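Long-range contacts in cytoplasmic protein (PDB 7LPO), which probably hydrolyses steryl beta-glucosides, as a fungal sterylglucosidase of glycoside hydrolase family 5: residues 87-98 with 568-576; 589-599 with 657-665. One frame throughout, in Å; residues are numbered along the deposited sequence.

Contact 1: 87-98 with 568-576; sequences HLARLKAWGYNL and YAIWNYVPD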
loop_
_atom_site.group_PDB
_atom_site.type_symbol
_atom_site.label_atom_id
_atom_site.label_comp_id
_atom_site.label_asym_id
_atom_site.label_seq_id
_atom_site.Cartn_x
_atom_site.Cartn_y
_atom_site.Cartn_z
ATOM N N HIS A 87 -11.903 14.965 -10.424
ATOM C CA HIS A 87 -11.017 13.825 -10.222
ATOM C C HIS A 87 -11.805 12.524 -10.142
ATOM O O HIS A 87 -11.442 11.527 -10.776
ATOM C CB HIS A 87 -10.194 14.026 -8.960
ATOM C CG HIS A 87 -9.154 15.093 -9.084
ATOM N ND1 HIS A 87 -8.126 15.028 -9.997
ATOM C CD2 HIS A 87 -8.985 16.251 -8.407
ATOM C CE1 HIS A 87 -7.365 16.099 -9.877
ATOM N NE2 HIS A 87 -7.858 16.853 -8.911
ATOM N N LEU A 88 -12.892 12.512 -9.366
ATOM C CA LEU A 88 -13.694 11.299 -9.260
ATOM C C LEU A 88 -14.336 10.958 -10.598
ATOM O O LEU A 88 -14.432 9.784 -10.967
ATOM C CB LEU A 88 -14.754 11.453 -8.169
ATOM C CG LEU A 88 -14.207 11.622 -6.747
ATOM C CD1 LEU A 88 -15.300 12.044 -5.758
ATOM C CD2 LEU A 88 -13.550 10.341 -6.250
ATOM N N ALA A 89 -14.777 11.970 -11.345
ATOM C CA ALA A 89 -15.323 11.718 -12.672
ATOM C C ALA A 89 -14.294 11.026 -13.550
ATOM O O ALA A 89 -14.613 10.065 -14.260
ATOM C CB ALA A 89 -15.774 13.028 -13.316
ATOM N N ARG A 90 -13.053 11.509 -13.515
ATOM C CA ARG A 90 -11.999 10.901 -14.312
ATOM C C ARG A 90 -11.810 9.444 -13.921
ATOM O O ARG A 90 -11.769 8.557 -14.779
ATOM C CB ARG A 90 -10.706 11.693 -14.134
ATOM C CG ARG A 90 -9.556 11.253 -15.036
ATOM C CD ARG A 90 -8.348 12.204 -14.886
ATOM N NE ARG A 90 -8.637 13.558 -15.368
ATOM C CZ ARG A 90 -8.707 14.642 -14.599
ATOM N NH1 ARG A 90 -8.507 14.565 -13.286
ATOM N NH2 ARG A 90 -8.967 15.814 -15.153
ATOM N N LEU A 91 -11.706 9.175 -12.622
ATOM C CA LEU A 91 -11.498 7.804 -12.176
ATOM C C LEU A 91 -12.662 6.913 -12.593
ATOM O O LEU A 91 -12.458 5.778 -13.042
ATOM C CB LEU A 91 -11.310 7.776 -10.663
ATOM C CG LEU A 91 -10.104 8.547 -10.133
ATOM C CD1 LEU A 91 -10.079 8.584 -8.606
ATOM C CD2 LEU A 91 -8.803 7.936 -10.663
ATOM N N LYS A 92 -13.893 7.415 -12.479
ATOM C CA LYS A 92 -15.041 6.606 -12.880
ATOM C C LYS A 92 -15.059 6.378 -14.388
ATOM O O LYS A 92 -15.356 5.269 -14.852
ATOM C CB LYS A 92 -16.343 7.270 -12.428
ATOM C CG LYS A 92 -17.491 6.283 -12.226
ATOM C CD LYS A 92 -17.317 5.527 -10.914
ATOM C CE LYS A 92 -18.418 4.501 -10.690
ATOM N NZ LYS A 92 -17.933 3.107 -10.900
ATOM N N ALA A 93 -14.734 7.412 -15.168
ATOM C CA ALA A 93 -14.706 7.285 -16.622
ATOM C C ALA A 93 -13.640 6.301 -17.093
ATOM O O ALA A 93 -13.763 5.749 -18.192
ATOM C CB ALA A 93 -14.473 8.660 -17.261
ATOM N N TRP A 94 -12.594 6.086 -16.293
ATOM C CA TRP A 94 -11.573 5.091 -16.581
ATOM C C TRP A 94 -12.016 3.687 -16.209
ATOM O O TRP A 94 -11.223 2.746 -16.348
ATOM C CB TRP A 94 -10.278 5.423 -15.838
ATOM C CG TRP A 94 -9.461 6.533 -16.439
ATOM C CD1 TRP A 94 -9.489 6.972 -17.736
ATOM C CD2 TRP A 94 -8.479 7.328 -15.768
ATOM N NE1 TRP A 94 -8.581 7.998 -17.908
ATOM C CE2 TRP A 94 -7.958 8.239 -16.711
ATOM C CE3 TRP A 94 -7.984 7.358 -14.460
ATOM C CZ2 TRP A 94 -6.979 9.168 -16.384
ATOM C CZ3 TRP A 94 -7.008 8.299 -14.134
ATOM C CH2 TRP A 94 -6.516 9.181 -15.094
ATOM N N GLY A 95 -13.258 3.525 -15.753
ATOM C CA GLY A 95 -13.805 2.224 -15.436
ATOM C C GLY A 95 -13.627 1.782 -14.000
ATOM O O GLY A 95 -14.076 0.687 -13.647
ATOM N N TYR A 96 -13.006 2.596 -13.156
ATOM C CA TYR A 96 -12.736 2.187 -11.784
ATOM C C TYR A 96 -13.998 2.241 -10.934
ATOM O O TYR A 96 -14.844 3.121 -11.104
ATOM C CB TYR A 96 -11.651 3.071 -11.184
ATOM C CG TYR A 96 -10.324 2.930 -11.903
ATOM C CD1 TYR A 96 -9.933 1.711 -12.444
ATOM C CD2 TYR A 96 -9.463 4.008 -12.033
ATOM C CE1 TYR A 96 -8.733 1.573 -13.099
ATOM C CE2 TYR A 96 -8.254 3.873 -12.688
ATOM C CZ TYR A 96 -7.899 2.658 -13.222
ATOM O OH TYR A 96 -6.703 2.523 -13.883
ATOM N N ASN A 97 -14.135 1.261 -10.037
ATOM C CA ASN A 97 -15.240 1.219 -9.085
ATOM C C ASN A 97 -14.751 1.047 -7.651
ATOM O O ASN A 97 -15.557 0.736 -6.763
ATOM C CB ASN A 97 -16.211 0.089 -9.439
ATOM C CG ASN A 97 -15.513 -1.260 -9.575
ATOM O OD1 ASN A 97 -14.323 -1.388 -9.282
ATOM N ND2 ASN A 97 -16.254 -2.273 -10.017
ATOM N N LEU A 98 -13.459 1.241 -7.400
ATOM C CA LEU A 98 -12.865 0.948 -6.105
ATOM C C LEU A 98 -11.857 2.027 -5.747
ATOM O O LEU A 98 -11.135 2.536 -6.609
ATOM C CB LEU A 98 -12.172 -0.420 -6.114
ATOM C CG LEU A 98 -11.354 -0.825 -4.887
ATOM C CD1 LEU A 98 -12.269 -1.266 -3.772
ATOM C CD2 LEU A 98 -10.380 -1.937 -5.259
ATOM N N TYR A 568 -7.872 -5.215 -7.632
ATOM C CA TYR A 568 -6.671 -4.488 -7.247
ATOM C C TYR A 568 -6.908 -2.990 -7.165
ATOM O O TYR A 568 -7.886 -2.459 -7.691
ATOM C CB TYR A 568 -5.512 -4.767 -8.214
ATOM C CG TYR A 568 -5.780 -4.432 -9.673
ATOM C CD1 TYR A 568 -5.730 -3.122 -10.128
ATOM C CD2 TYR A 568 -6.064 -5.424 -10.591
ATOM C CE1 TYR A 568 -5.959 -2.813 -11.452
ATOM C CE2 TYR A 568 -6.284 -5.121 -11.932
ATOM C CZ TYR A 568 -6.232 -3.817 -12.348
ATOM O OH TYR A 568 -6.458 -3.515 -13.669
ATOM N N ALA A 569 -5.982 -2.329 -6.470
ATOM C CA ALA A 569 -5.945 -0.879 -6.324
ATOM C C ALA A 569 -4.556 -0.422 -6.750
ATOM O O ALA A 569 -3.559 -0.758 -6.100
ATOM C CB ALA A 569 -6.251 -0.450 -4.886
ATOM N N ILE A 570 -4.503 0.329 -7.847
ATOM C CA ILE A 570 -3.246 0.869 -8.338
ATOM C C ILE A 570 -2.720 1.942 -7.389
ATOM O O ILE A 570 -3.466 2.817 -6.931
ATOM C CB ILE A 570 -3.445 1.447 -9.750
ATOM C CG1 ILE A 570 -3.935 0.364 -10.717
ATOM C CG2 ILE A 570 -2.158 2.092 -10.217
ATOM C CD1 ILE A 570 -4.368 0.915 -12.075
ATOM N N TRP A 571 -1.423 1.884 -7.096
ATOM C CA TRP A 571 -0.718 2.965 -6.413
ATOM C C TRP A 571 -0.051 3.842 -7.473
ATOM O O TRP A 571 0.837 3.364 -8.186
ATOM C CB TRP A 571 0.337 2.426 -5.433
ATOM C CG TRP A 571 0.924 3.537 -4.608
ATOM C CD1 TRP A 571 1.974 4.343 -4.939
ATOM C CD2 TRP A 571 0.451 3.998 -3.334
ATOM N NE1 TRP A 571 2.178 5.285 -3.955
ATOM C CE2 TRP A 571 1.258 5.096 -2.959
ATOM C CE3 TRP A 571 -0.574 3.590 -2.479
ATOM C CZ2 TRP A 571 1.077 5.780 -1.757
ATOM C CZ3 TRP A 571 -0.759 4.270 -1.290
ATOM C CH2 TRP A 571 0.062 5.355 -0.939
ATOM N N ASN A 572 -0.465 5.111 -7.594
ATOM C CA ASN A 572 -1.599 5.724 -6.912
ATOM C C ASN A 572 -2.102 6.885 -7.803
ATOM O O ASN A 572 -1.654 7.053 -8.940
ATOM C CB ASN A 572 -1.225 6.227 -5.522
ATOM C CG ASN A 572 -0.094 7.232 -5.542
ATOM O OD1 ASN A 572 0.727 7.285 -6.471
ATOM N ND2 ASN A 572 -0.038 8.030 -4.499
ATOM N N TYR A 573 -3.030 7.679 -7.280
ATOM C CA TYR A 573 -3.571 8.857 -7.952
ATOM C C TYR A 573 -3.305 10.061 -7.057
ATOM O O TYR A 573 -3.799 10.118 -5.927
ATOM C CB TYR A 573 -5.066 8.676 -8.217
ATOM C CG TYR A 573 -5.702 9.732 -9.080
ATOM C CD1 TYR A 573 -5.710 9.615 -10.467
ATOM C CD2 TYR A 573 -6.318 10.845 -8.505
ATOM C CE1 TYR A 573 -6.306 10.590 -11.262
ATOM C CE2 TYR A 573 -6.920 11.812 -9.280
ATOM C CZ TYR A 573 -6.918 11.683 -10.662
ATOM O OH TYR A 573 -7.513 12.663 -11.435
ATOM N N VAL A 574 -2.516 11.006 -7.547
ATOM C CA VAL A 574 -2.064 12.121 -6.722
ATOM C C VAL A 574 -2.407 13.434 -7.410
ATOM O O VAL A 574 -1.675 13.861 -8.319
ATOM C CB VAL A 574 -0.553 12.035 -6.456
ATOM C CG1 VAL A 574 -0.105 13.143 -5.524
ATOM C CG2 VAL A 574 -0.180 10.663 -5.893
ATOM N N PRO A 575 -3.472 14.120 -6.985
ATOM C CA PRO A 575 -3.849 15.381 -7.655
ATOM C C PRO A 575 -2.749 16.428 -7.758
ATOM O O PRO A 575 -2.763 17.211 -8.717
ATOM C CB PRO A 575 -5.017 15.889 -6.798
ATOM C CG PRO A 575 -5.662 14.602 -6.269
ATOM C CD PRO A 575 -4.495 13.665 -6.018
ATOM N N ASP A 576 -1.794 16.479 -6.830
ATOM C CA ASP A 576 -0.784 17.532 -6.843
ATOM C C ASP A 576 0.593 17.025 -7.270
ATOM O O ASP A 576 1.601 17.693 -7.019
ATOM C CB ASP A 576 -0.703 18.216 -5.474
ATOM C CG ASP A 576 -0.217 17.284 -4.373
ATOM O OD1 ASP A 576 0.044 16.092 -4.651
ATOM O OD2 ASP A 576 -0.100 17.746 -3.218
#

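Contact 2: 589-599 with 657-665; sequences DLSLWSVDDKE and DGSRAVAAF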
loop_
_atom_site.group_PDB
_atom_site.type_symbol
_atom_site.label_atom_id
_atom_site.label_comp_id
_atom_site.label_asym_id
_atom_site.label_seq_id
_atom_site.Cartn_x
_atom_site.Cartn_y
_atom_site.Cartn_z
ATOM N N ASP A 589 7.312 8.763 -7.766
ATOM C CA ASP A 589 6.463 9.409 -8.767
ATOM C C ASP A 589 5.653 8.295 -9.436
ATOM O O ASP A 589 5.978 7.810 -10.521
ATOM C CB ASP A 589 7.284 10.205 -9.781
ATOM C CG ASP A 589 6.419 10.994 -10.752
ATOM O OD1 ASP A 589 5.200 10.737 -10.830
ATOM O OD2 ASP A 589 6.969 11.875 -11.445
ATOM N N LEU A 590 4.573 7.893 -8.770
ATOM C CA LEU A 590 3.764 6.774 -9.227
ATOM C C LEU A 590 2.348 7.191 -9.579
ATOM O O LEU A 590 1.509 6.322 -9.826
ATOM C CB LEU A 590 3.730 5.671 -8.164
ATOM C CG LEU A 590 4.954 4.752 -8.130
ATOM C CD1 LEU A 590 6.014 5.311 -7.204
ATOM C CD2 LEU A 590 4.569 3.332 -7.686
ATOM N N SER A 591 2.062 8.491 -9.612
ATOM C CA SER A 591 0.723 8.952 -9.948
ATOM C C SER A 591 0.397 8.695 -11.414
ATOM O O SER A 591 1.216 8.935 -12.309
ATOM C CB SER A 591 0.577 10.443 -9.652
ATOM O OG SER A 591 -0.742 10.879 -9.941
ATOM N N LEU A 592 -0.828 8.222 -11.653
ATOM C CA LEU A 592 -1.335 8.044 -13.005
ATOM C C LEU A 592 -1.527 9.363 -13.742
ATOM O O LEU A 592 -1.637 9.359 -14.974
ATOM C CB LEU A 592 -2.677 7.314 -12.964
ATOM C CG LEU A 592 -2.723 5.973 -12.247
ATOM C CD1 LEU A 592 -4.114 5.389 -12.357
ATOM C CD2 LEU A 592 -1.687 5.036 -12.830
ATOM N N TRP A 593 -1.588 10.479 -13.019
ATOM C CA TRP A 593 -2.070 11.747 -13.543
ATOM C C TRP A 593 -1.242 12.871 -12.933
ATOM O O TRP A 593 -0.802 12.783 -11.786
ATOM C CB TRP A 593 -3.580 11.898 -13.234
ATOM C CG TRP A 593 -4.239 13.053 -13.899
ATOM C CD1 TRP A 593 -4.872 13.051 -15.104
ATOM C CD2 TRP A 593 -4.336 14.391 -13.394
ATOM N NE1 TRP A 593 -5.341 14.315 -15.394
ATOM C CE2 TRP A 593 -5.030 15.152 -14.356
ATOM C CE3 TRP A 593 -3.901 15.020 -12.224
ATOM C CZ2 TRP A 593 -5.292 16.511 -14.187
ATOM C CZ3 TRP A 593 -4.160 16.368 -12.062
ATOM C CH2 TRP A 593 -4.843 17.100 -13.041
ATOM N N SER A 594 -1.014 13.917 -13.721
ATOM C CA SER A 594 -0.240 15.064 -13.271
ATOM C C SER A 594 -0.652 16.287 -14.070
ATOM O O SER A 594 -0.792 16.211 -15.294
ATOM C CB SER A 594 1.265 14.834 -13.438
ATOM O OG SER A 594 1.992 16.015 -13.123
ATOM N N VAL A 595 -0.834 17.416 -13.374
ATOM C CA VAL A 595 -1.131 18.665 -14.069
ATOM C C VAL A 595 -0.011 19.019 -15.037
ATOM O O VAL A 595 -0.256 19.645 -16.073
ATOM C CB VAL A 595 -1.362 19.814 -13.068
ATOM C CG1 VAL A 595 -2.576 19.540 -12.207
ATOM C CG2 VAL A 595 -0.117 20.025 -12.218
ATOM N N ASP A 596 1.235 18.655 -14.717
ATOM C CA ASP A 596 2.347 18.950 -15.617
ATOM C C ASP A 596 2.247 18.199 -16.944
ATOM O O ASP A 596 3.004 18.502 -17.873
ATOM C CB ASP A 596 3.679 18.617 -14.940
ATOM C CG ASP A 596 4.109 19.672 -13.928
ATOM O OD1 ASP A 596 3.561 20.794 -13.960
ATOM O OD2 ASP A 596 4.998 19.383 -13.103
ATOM N N ASP A 597 1.336 17.242 -17.062
ATOM C CA ASP A 597 1.132 16.527 -18.312
ATOM C C ASP A 597 -0.088 17.031 -19.074
ATOM O O ASP A 597 -0.460 16.440 -20.095
ATOM C CB ASP A 597 1.022 15.029 -18.043
ATOM C CG ASP A 597 2.374 14.389 -17.816
ATOM O OD1 ASP A 597 3.097 14.183 -18.807
ATOM O OD2 ASP A 597 2.745 14.136 -16.649
ATOM N N LYS A 598 -0.682 18.138 -18.634
ATOM C CA LYS A 598 -1.808 18.733 -19.336
ATOM C C LYS A 598 -1.338 19.509 -20.562
ATOM O O LYS A 598 -0.213 20.020 -20.608
ATOM C CB LYS A 598 -2.588 19.655 -18.398
ATOM C CG LYS A 598 -3.468 18.901 -17.407
ATOM C CD LYS A 598 -4.255 19.862 -16.525
ATOM C CE LYS A 598 -5.701 19.988 -16.988
ATOM N NZ LYS A 598 -6.663 19.645 -15.886
ATOM N N GLU A 599 -2.220 19.580 -21.560
ATOM C CA GLU A 599 -1.943 20.244 -22.832
ATOM C C GLU A 599 -0.653 19.727 -23.459
ATOM O O GLU A 599 -0.682 18.910 -24.378
ATOM C CB GLU A 599 -1.864 21.759 -22.645
ATOM C CG GLU A 599 -3.208 22.429 -22.415
ATOM C CD GLU A 599 -3.518 22.630 -20.938
ATOM O OE1 GLU A 599 -2.649 23.160 -20.208
ATOM O OE2 GLU A 599 -4.633 22.261 -20.504
ATOM N N ASP A 657 -6.227 14.039 -20.870
ATOM C CA ASP A 657 -5.358 15.174 -20.585
ATOM C C ASP A 657 -4.839 15.107 -19.153
ATOM O O ASP A 657 -5.627 15.046 -18.204
ATOM C CB ASP A 657 -6.111 16.474 -20.825
ATOM C CG ASP A 657 -5.202 17.671 -20.884
ATOM O OD1 ASP A 657 -4.145 17.576 -21.532
ATOM O OD2 ASP A 657 -5.550 18.703 -20.285
ATOM N N GLY A 658 -3.512 15.135 -19.002
ATOM C CA GLY A 658 -2.870 14.938 -17.725
ATOM C C GLY A 658 -2.504 13.501 -17.406
ATOM O O GLY A 658 -1.717 13.279 -16.479
ATOM N N SER A 659 -3.048 12.528 -18.140
ATOM C CA SER A 659 -2.762 11.122 -17.895
ATOM C C SER A 659 -1.408 10.726 -18.479
ATOM O O SER A 659 -0.938 11.308 -19.457
ATOM C CB SER A 659 -3.865 10.247 -18.498
ATOM O OG SER A 659 -3.702 10.143 -19.907
ATOM N N ARG A 660 -0.777 9.729 -17.863
ATOM C CA ARG A 660 0.474 9.162 -18.356
ATOM C C ARG A 660 0.302 7.660 -18.541
ATOM O O ARG A 660 -0.021 6.948 -17.586
ATOM C CB ARG A 660 1.630 9.457 -17.396
ATOM C CG ARG A 660 1.854 10.935 -17.124
ATOM C CD ARG A 660 1.104 11.381 -15.880
ATOM N NE ARG A 660 1.738 10.935 -14.640
ATOM C CZ ARG A 660 2.849 11.464 -14.133
ATOM N NH1 ARG A 660 3.471 12.450 -14.778
ATOM N NH2 ARG A 660 3.342 11.006 -12.984
ATOM N N ALA A 661 0.529 7.182 -19.766
ATOM C CA ALA A 661 0.403 5.764 -20.102
ATOM C C ALA A 661 -1.005 5.247 -19.819
ATOM O O ALA A 661 -1.187 4.121 -19.358
ATOM C CB ALA A 661 1.442 4.926 -19.357
ATOM N N VAL A 662 -2.004 6.086 -20.100
ATOM C CA VAL A 662 -3.401 5.716 -19.906
ATOM C C VAL A 662 -3.743 4.428 -20.648
ATOM O O VAL A 662 -4.571 3.639 -20.186
ATOM C CB VAL A 662 -4.305 6.894 -20.342
ATOM C CG1 VAL A 662 -4.306 7.043 -21.864
ATOM C CG2 VAL A 662 -5.701 6.723 -19.808
ATOM N N ALA A 663 -3.115 4.183 -21.798
ATOM C CA ALA A 663 -3.440 2.975 -22.550
ATOM C C ALA A 663 -3.190 1.714 -21.729
ATOM O O ALA A 663 -3.841 0.687 -21.956
ATOM C CB ALA A 663 -2.634 2.927 -23.843
ATOM N N ALA A 664 -2.270 1.764 -20.769
ATOM C CA ALA A 664 -1.933 0.567 -20.008
ATOM C C ALA A 664 -2.785 0.391 -18.759
ATOM O O ALA A 664 -3.105 -0.748 -18.402
ATOM C CB ALA A 664 -0.452 0.587 -19.618
ATOM N N PHE A 665 -3.173 1.475 -18.081
ATOM C CA PHE A 665 -3.933 1.305 -16.847
ATOM C C PHE A 665 -5.441 1.399 -17.035
ATOM O O PHE A 665 -6.176 0.958 -16.149
ATOM C CB PHE A 665 -3.468 2.292 -15.757
ATOM C CG PHE A 665 -3.711 3.756 -16.041
ATOM C CD1 PHE A 665 -4.984 4.299 -15.991
ATOM C CD2 PHE A 665 -2.640 4.605 -16.263
ATOM C CE1 PHE A 665 -5.187 5.655 -16.204
ATOM C CE2 PHE A 665 -2.832 5.965 -16.464
ATOM C CZ PHE A 665 -4.107 6.492 -16.434
HETATM O O HOH W 1 5.217 13.574 -12.481
HETATM O O HOH W 2 -1.543 13.727 -21.065
#

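Contact 1: 87-98 with 568-576
The phenol of Tyr573 meets helix 83-93 with its OH, which is shared by His87 and Arg90. ND1 of His87 lies 2.8 Å from Tyr573 OH, in the plane of the imidazole and nearly straight at 164°, and either group could supply the proton. Arg90 NH1 donates to Tyr573 OH over 2.8 Å, within its guanidinium plane, which lies nearly coplanar with the phenol ring. Two partners fix the buried hydroxyl, while the ring behind it is packed by carbon: Leu91 CD2 sits over one face, 3.8 Å from the centroid, and Trp94 CZ3 comes within 3.7 Å of Tyr573 CE1. CG anti to the backbone nitrogen (chi1 -172°) carries the Tyr573 ring toward the helix. Pro575 CG makes a CH-pi contact over the centre of the His87 ring, 4.2 Å from the centroid. Farther along, Ile570 CD1 approaches Tyr96 OH, which is hydrogen-bonded to Phe665 O, and Leu98 CD2 rests against the carbonyl of Tyr568. Behind them, Leu654 O takes the NE hydrogen of Arg90 and Ile655 O that of Trp94 NE1. A Schellman motif at Gly95 ends the helix before strand 98-104, which, like strand 567-570, pairs in parallel with strand 35-43 in the TIM-barrel core.

Contact 2: 589-599 with 657-665
Arg660 reaches across to Ser591, Asp589 and Asp597, the centre of a salt-bridge network that ties the loop after strand 567-570 to the link between helices 652-656 and 662-665; a single beta bridge, Trp593 with Ser659, joins the backbones. The guanidinium takes Ser591 O side-on: NE (3.1 Å) and NH2 both donate to that one carbonyl oxygen, which lies in the guanidinium plane, and both come from the same face of the carbonyl. Bends at chi2 and chi3 (93° and 75°) lay the arginine's flat end along the 589-599 loop. At the far edge NH1 meets Asp597 OD2 at 2.6 Å, nearly along the C-O axis, with the carboxylate turned 64° from the guanidinium. Asp589 is closer to coplanar; its OD1 is 2.9 Å from Arg660 NH2, a salt bridge whose hydrogen-bond geometry is weak, and bonds to Asn577 as well, while its OD2 bonds to Tyr534 and to a water that Arg660 NH1 also donates to. Ser594 CB covers one guanidinium face. Acceptors along its edge hold the guanidinium's rotation, and the two carboxylates probably balance its charge.

The bridge itself is built from Arg660 N to Leu592 O and Ser594 N to Gly658 O. Beside it the indole of Trp593 lies against the peptide of Gly658, whose phi is positive and whose O lies over one ring face. At the other end Leu592 and Phe665 approach from opposite directions, Leu592 CD1 standing 3.9 Å from the ring centroid, while Val662 CA lies against the opposite face. Asp657 OD1 accepts from Glu599 N through its syn lone pair, though Glu599 is poorly ordered and this end less certain. Trp593 NE1 donates to Asp657 O over 2.9 Å, in the carbonyl plane and on a lone pair.

The two contacts illustrate how a barrel strand and the chain that follows it can be fastened in succession. Contact 1 closes before contact 2 opens, yet their centres lie only about 11 Å apart, on the same side of the chain's centre. Strand 567-570 belongs to contact 1, and its Ile570 is packed on by Leu592 and Phe665 of contact 2. Besides the bond from Tyr96 to Phe665, a direct joint is Val574 N with Ser591 OG, a probable hydrogen bond, while Trp593 CB packs against the Tyr573 ring. Helix 83-93 is thereby connected to 657-665, which strand 669-673 follows, itself paired antiparallel with barrel strand 35-43.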